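PDB 2EP5: 350aa long hypothetical aspartate-semialdehyde dehydrogenase from Sulfolobus tokodaii, which probably reduces malonyl-CoA to malonate semialdehyde with NADPH, as a member of the aspartate-semialdehyde dehydrogenase family. Local coordinates for residues Asn148-Ala153 and Lys202-Lys207; Leu119-Ile124 and Thr152-Ser157. One frame throughout, in Å; residues are numbered along the deposited sequence.

Contact 1 (Asn148-Ala153 and Lys202-Lys207); sequences NPNCTA and KGEEDK
Asn150 and Thr152 both donate to one carboxylate oxygen, OE2 of Glu204, in a small buried polar contact between the starts of two helices. The Asn150 side chain leaves its backbone in the direction of Glu204: CB points that way, and CG lies roughly anti to the backbone N (chi1 157°), which places CG 3.5 Å from Glu204 OE2. From CG the two amide branches take different tasks. OD1 turns back on its own chain and accepts from Ala153 N at 2.9 Å, making Asn150 the N-cap of helix 151-160. ND2 reaches across and donates to Glu204 OE2 at 2.8 Å; the acceptor lies almost in the amide plane, but the amide meets the carboxylate from above, the two planes standing 70° apart.

This capped turn carries Cys151, predicted to form the acyl-thioester intermediate, at the first residue of its helix, as in other members of the aspartate-semialdehyde dehydrogenase family. The cap is consistent with a fixed backbone beside the predicted nucleophile.

Glu204 runs out with CG anti to the backbone N and bends at chi2 (73°), which carries the carboxylate nearer to Asn150 than its CB direction alone would. Thr152 OG1, placed beside its backbone N, donates to OE2 at 2.9 Å, arriving nearly along the C-O axis of that oxygen. A third donor, Gln178 NE2, also binds OE2, so this buried oxygen accepts three hydrogen bonds. The Asn150 backbone N bonds Glu211 of the same helix 204-215, and the side chain of Thr152 also touches His244. Next to Glu204 along the chain, Glu205 forms a salt bridge with Arg312 of the second subunit.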
# COMPACT_ATOMS: atom_id res chain seq x y z
N ASN A 148 21.52 19.33 15.70
CA ASN A 148 20.35 18.59 16.15
C ASN A 148 20.61 17.15 15.73
O ASN A 148 21.23 16.91 14.69
CB ASN A 148 19.09 19.14 15.49
CG ASN A 148 18.72 20.51 16.00
OD1 ASN A 148 18.66 21.48 15.24
ND2 ASN A 148 18.48 20.60 17.30
N PRO A 149 20.15 16.19 16.52
CA PRO A 149 20.38 14.78 16.18
C PRO A 149 19.52 14.14 15.10
O PRO A 149 18.55 14.72 14.60
CB PRO A 149 20.18 14.08 17.53
CG PRO A 149 19.06 14.88 18.13
CD PRO A 149 19.47 16.32 17.82
N ASN A 150 19.93 12.93 14.73
CA ASN A 150 19.22 12.10 13.77
C ASN A 150 17.78 12.00 14.28
O ASN A 150 17.55 11.84 15.49
CB ASN A 150 19.91 10.73 13.70
CG ASN A 150 19.01 9.63 13.18
OD1 ASN A 150 18.31 8.97 13.95
ND2 ASN A 150 19.03 9.42 11.87
N CYS A 151 16.81 12.11 13.37
CA CYS A 151 15.40 12.06 13.75
C CYS A 151 15.03 10.90 14.67
O CYS A 151 14.34 11.08 15.67
CB CYS A 151 14.51 12.06 12.50
SG CYS A 151 14.99 10.92 11.18
N THR A 152 15.51 9.70 14.33
CA THR A 152 15.22 8.53 15.14
C THR A 152 15.84 8.67 16.53
O THR A 152 15.22 8.34 17.54
CB THR A 152 15.77 7.26 14.48
OG1 THR A 152 15.34 7.22 13.11
CG2 THR A 152 15.26 6.01 15.20
N ALA A 153 17.08 9.16 16.56
CA ALA A 153 17.78 9.36 17.82
C ALA A 153 16.99 10.33 18.68
O ALA A 153 16.77 10.09 19.87
CB ALA A 153 19.18 9.92 17.56
N LYS A 202 21.22 2.24 5.88
CA LYS A 202 22.62 2.65 5.93
C LYS A 202 22.99 3.70 6.98
O LYS A 202 22.43 4.79 7.01
CB LYS A 202 23.05 3.17 4.55
CG LYS A 202 24.43 3.81 4.51
CD LYS A 202 25.51 2.79 4.25
CE LYS A 202 26.06 2.95 2.85
NZ LYS A 202 26.64 4.30 2.65
N GLY A 203 23.95 3.34 7.84
CA GLY A 203 24.43 4.24 8.87
C GLY A 203 23.50 4.68 9.98
O GLY A 203 23.93 5.36 10.91
N GLU A 204 22.24 4.28 9.90
CA GLU A 204 21.25 4.67 10.90
C GLU A 204 21.52 4.09 12.29
O GLU A 204 21.37 4.78 13.29
CB GLU A 204 19.85 4.24 10.46
CG GLU A 204 18.72 4.92 11.22
CD GLU A 204 18.55 6.38 10.82
OE1 GLU A 204 19.36 6.88 9.99
OE2 GLU A 204 17.60 7.03 11.33
N GLU A 205 21.89 2.82 12.35
CA GLU A 205 22.12 2.17 13.63
C GLU A 205 23.29 2.74 14.43
O GLU A 205 23.19 2.91 15.64
CB GLU A 205 22.27 0.65 13.41
CG GLU A 205 21.00 0.07 12.80
CD GLU A 205 21.19 -1.27 12.12
OE1 GLU A 205 22.20 -1.48 11.42
OE2 GLU A 205 20.29 -2.12 12.28
N ASP A 206 24.39 3.06 13.75
CA ASP A 206 25.54 3.62 14.42
C ASP A 206 25.25 5.04 14.91
O ASP A 206 25.65 5.41 16.02
CB ASP A 206 26.74 3.61 13.47
CG ASP A 206 28.04 3.90 14.19
OD1 ASP A 206 28.34 3.19 15.17
OD2 ASP A 206 28.76 4.83 13.76
N LYS A 207 24.56 5.83 14.09
CA LYS A 207 24.21 7.20 14.46
C LYS A 207 23.29 7.23 15.68
O LYS A 207 23.40 8.10 16.55
CB LYS A 207 23.50 7.91 13.30
CG LYS A 207 24.39 8.23 12.12
CD LYS A 207 23.57 8.85 11.00
CE LYS A 207 24.41 9.08 9.76
NZ LYS A 207 23.56 9.47 8.60

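Contact 2 (Leu119-Ile124 and Thr152-Ser157); sequences LINPEI and TAAIMS
Asn121 reaches helix 151-160 with its amide nitrogen, which lies between Ala154 and Ser157. CG is anti to the backbone N (chi1 -169°), extending the side chain to the helix, where ND2 makes a weak, strongly bent hydrogen bond to Ala154 O at 3.1 Å. The same nitrogen stands 2.8 Å from Ser157 OG and 4.0 Å from Ala154 CB. The firm polar partner of this amide is Arg331, which donates to OD1 and also pairs with Glu123; the ND2 end has the weak bond to the helix.

A little further on, Ile124 brings aliphatic carbon to the same serine: CG1 lies 3.9 Å from Ser157 OG, and CD1 packs at the same distance against Ser157 O. Ser157 OG sits between its own backbone N and carbonyl carbon, and from there donates to Ala154 O at 2.8 Å. Replacing Ser157 by alanine removes the hydroxyl and would probably cost Ala154 O its serine donor and open a gap beside Asn121 ND2 and Ile124 CG1. A serine hydroxyl bonding back to the carbonyl three residues earlier is a well-known feature of helices; here it lies on helix 151-160, which carries the predicted nucleophile, facing a segment of the NAD-binding family region.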
# COMPACT_ATOMS: atom_id res chain seq x y z
N LEU A 119 24.84 19.04 20.66
CA LEU A 119 23.87 18.26 19.88
C LEU A 119 22.60 18.42 20.71
O LEU A 119 22.46 17.80 21.76
CB LEU A 119 24.28 16.79 19.79
CG LEU A 119 23.46 15.91 18.83
CD1 LEU A 119 23.45 16.52 17.43
CD2 LEU A 119 24.05 14.51 18.81
N ILE A 120 21.70 19.26 20.24
CA ILE A 120 20.50 19.55 21.01
C ILE A 120 19.15 18.96 20.66
O ILE A 120 18.76 18.86 19.50
CB ILE A 120 20.29 21.09 21.11
CG1 ILE A 120 21.56 21.76 21.65
CG2 ILE A 120 19.11 21.40 22.03
CD1 ILE A 120 21.98 21.26 23.02
N ASN A 121 18.46 18.58 21.73
CA ASN A 121 17.09 18.08 21.71
C ASN A 121 16.65 18.83 22.97
O ASN A 121 16.81 18.33 24.09
CB ASN A 121 17.00 16.57 21.91
CG ASN A 121 15.59 16.05 21.63
OD1 ASN A 121 14.66 16.83 21.43
ND2 ASN A 121 15.42 14.72 21.62
N PRO A 122 16.09 20.04 22.79
CA PRO A 122 15.61 20.96 23.83
C PRO A 122 15.31 20.38 25.22
O PRO A 122 16.05 20.63 26.17
CB PRO A 122 14.39 21.59 23.17
CG PRO A 122 14.84 21.73 21.75
CD PRO A 122 15.48 20.37 21.49
N GLU A 123 14.22 19.64 25.33
CA GLU A 123 13.83 19.05 26.61
C GLU A 123 14.91 18.18 27.24
O GLU A 123 15.09 18.18 28.46
CB GLU A 123 12.55 18.21 26.44
CG GLU A 123 11.29 19.00 26.11
CD GLU A 123 11.10 19.26 24.63
OE1 GLU A 123 12.09 19.21 23.87
OE2 GLU A 123 9.96 19.54 24.21
N ILE A 124 15.64 17.45 26.41
CA ILE A 124 16.66 16.53 26.90
C ILE A 124 17.98 17.12 27.41
O ILE A 124 18.44 16.77 28.50
CB ILE A 124 16.96 15.47 25.82
CG1 ILE A 124 15.65 14.88 25.29
CG2 ILE A 124 17.82 14.36 26.40
CD1 ILE A 124 14.75 14.30 26.36
N THR A 152 15.51 9.70 14.33
CA THR A 152 15.22 8.53 15.14
C THR A 152 15.84 8.67 16.53
O THR A 152 15.22 8.34 17.54
CB THR A 152 15.77 7.26 14.48
OG1 THR A 152 15.34 7.22 13.11
CG2 THR A 152 15.26 6.01 15.20
N ALA A 153 17.08 9.16 16.56
CA ALA A 153 17.78 9.36 17.82
C ALA A 153 16.99 10.33 18.68
O ALA A 153 16.77 10.09 19.87
CB ALA A 153 19.18 9.92 17.56
N ALA A 154 16.56 11.43 18.06
CA ALA A 154 15.79 12.45 18.75
C ALA A 154 14.56 11.83 19.40
O ALA A 154 14.28 12.06 20.57
CB ALA A 154 15.36 13.53 17.77
N ILE A 155 13.83 11.03 18.63
CA ILE A 155 12.63 10.39 19.14
C ILE A 155 12.94 9.41 20.27
O ILE A 155 12.31 9.44 21.32
CB ILE A 155 11.87 9.67 17.98
CG1 ILE A 155 11.42 10.72 16.95
CG2 ILE A 155 10.65 8.92 18.54
CD1 ILE A 155 10.83 10.14 15.67
N MET A 156 13.93 8.55 20.06
CA MET A 156 14.32 7.56 21.07
C MET A 156 14.81 8.16 22.38
O MET A 156 14.58 7.60 23.46
CB MET A 156 15.42 6.65 20.52
CG MET A 156 15.04 5.86 19.28
SD MET A 156 13.51 4.91 19.48
CE MET A 156 12.70 5.31 17.90
N SER A 157 15.49 9.30 22.31
CA SER A 157 16.03 9.94 23.51
C SER A 157 14.98 10.44 24.49
O SER A 157 15.24 10.50 25.69
CB SER A 157 16.95 11.10 23.12
OG SER A 157 16.25 12.16 22.49

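Overall arrangement
Both contacts are built on helix 151-160, and their segments overlap at Thr152 and Ala153. Contact 1 engages the helix start and contact 2 the turn that follows; their centres are 11 Å apart. Segments 119-124 and 148-153 also meet directly: Asn148 ND2 probably donates to Ile120 O at 2.8 Å, and Leu119 CD1 packs 3.4 Å from Pro149 N. Contact 1 contains the predicted nucleophile Cys151, and the side chain of its Thr152 comes about 3 Å from that of His244, the predicted proton acceptor. Contact 2 is further from the site, the Ala154 side chain about 6 Å from that of Cys151 and about 8 Å from that of His244.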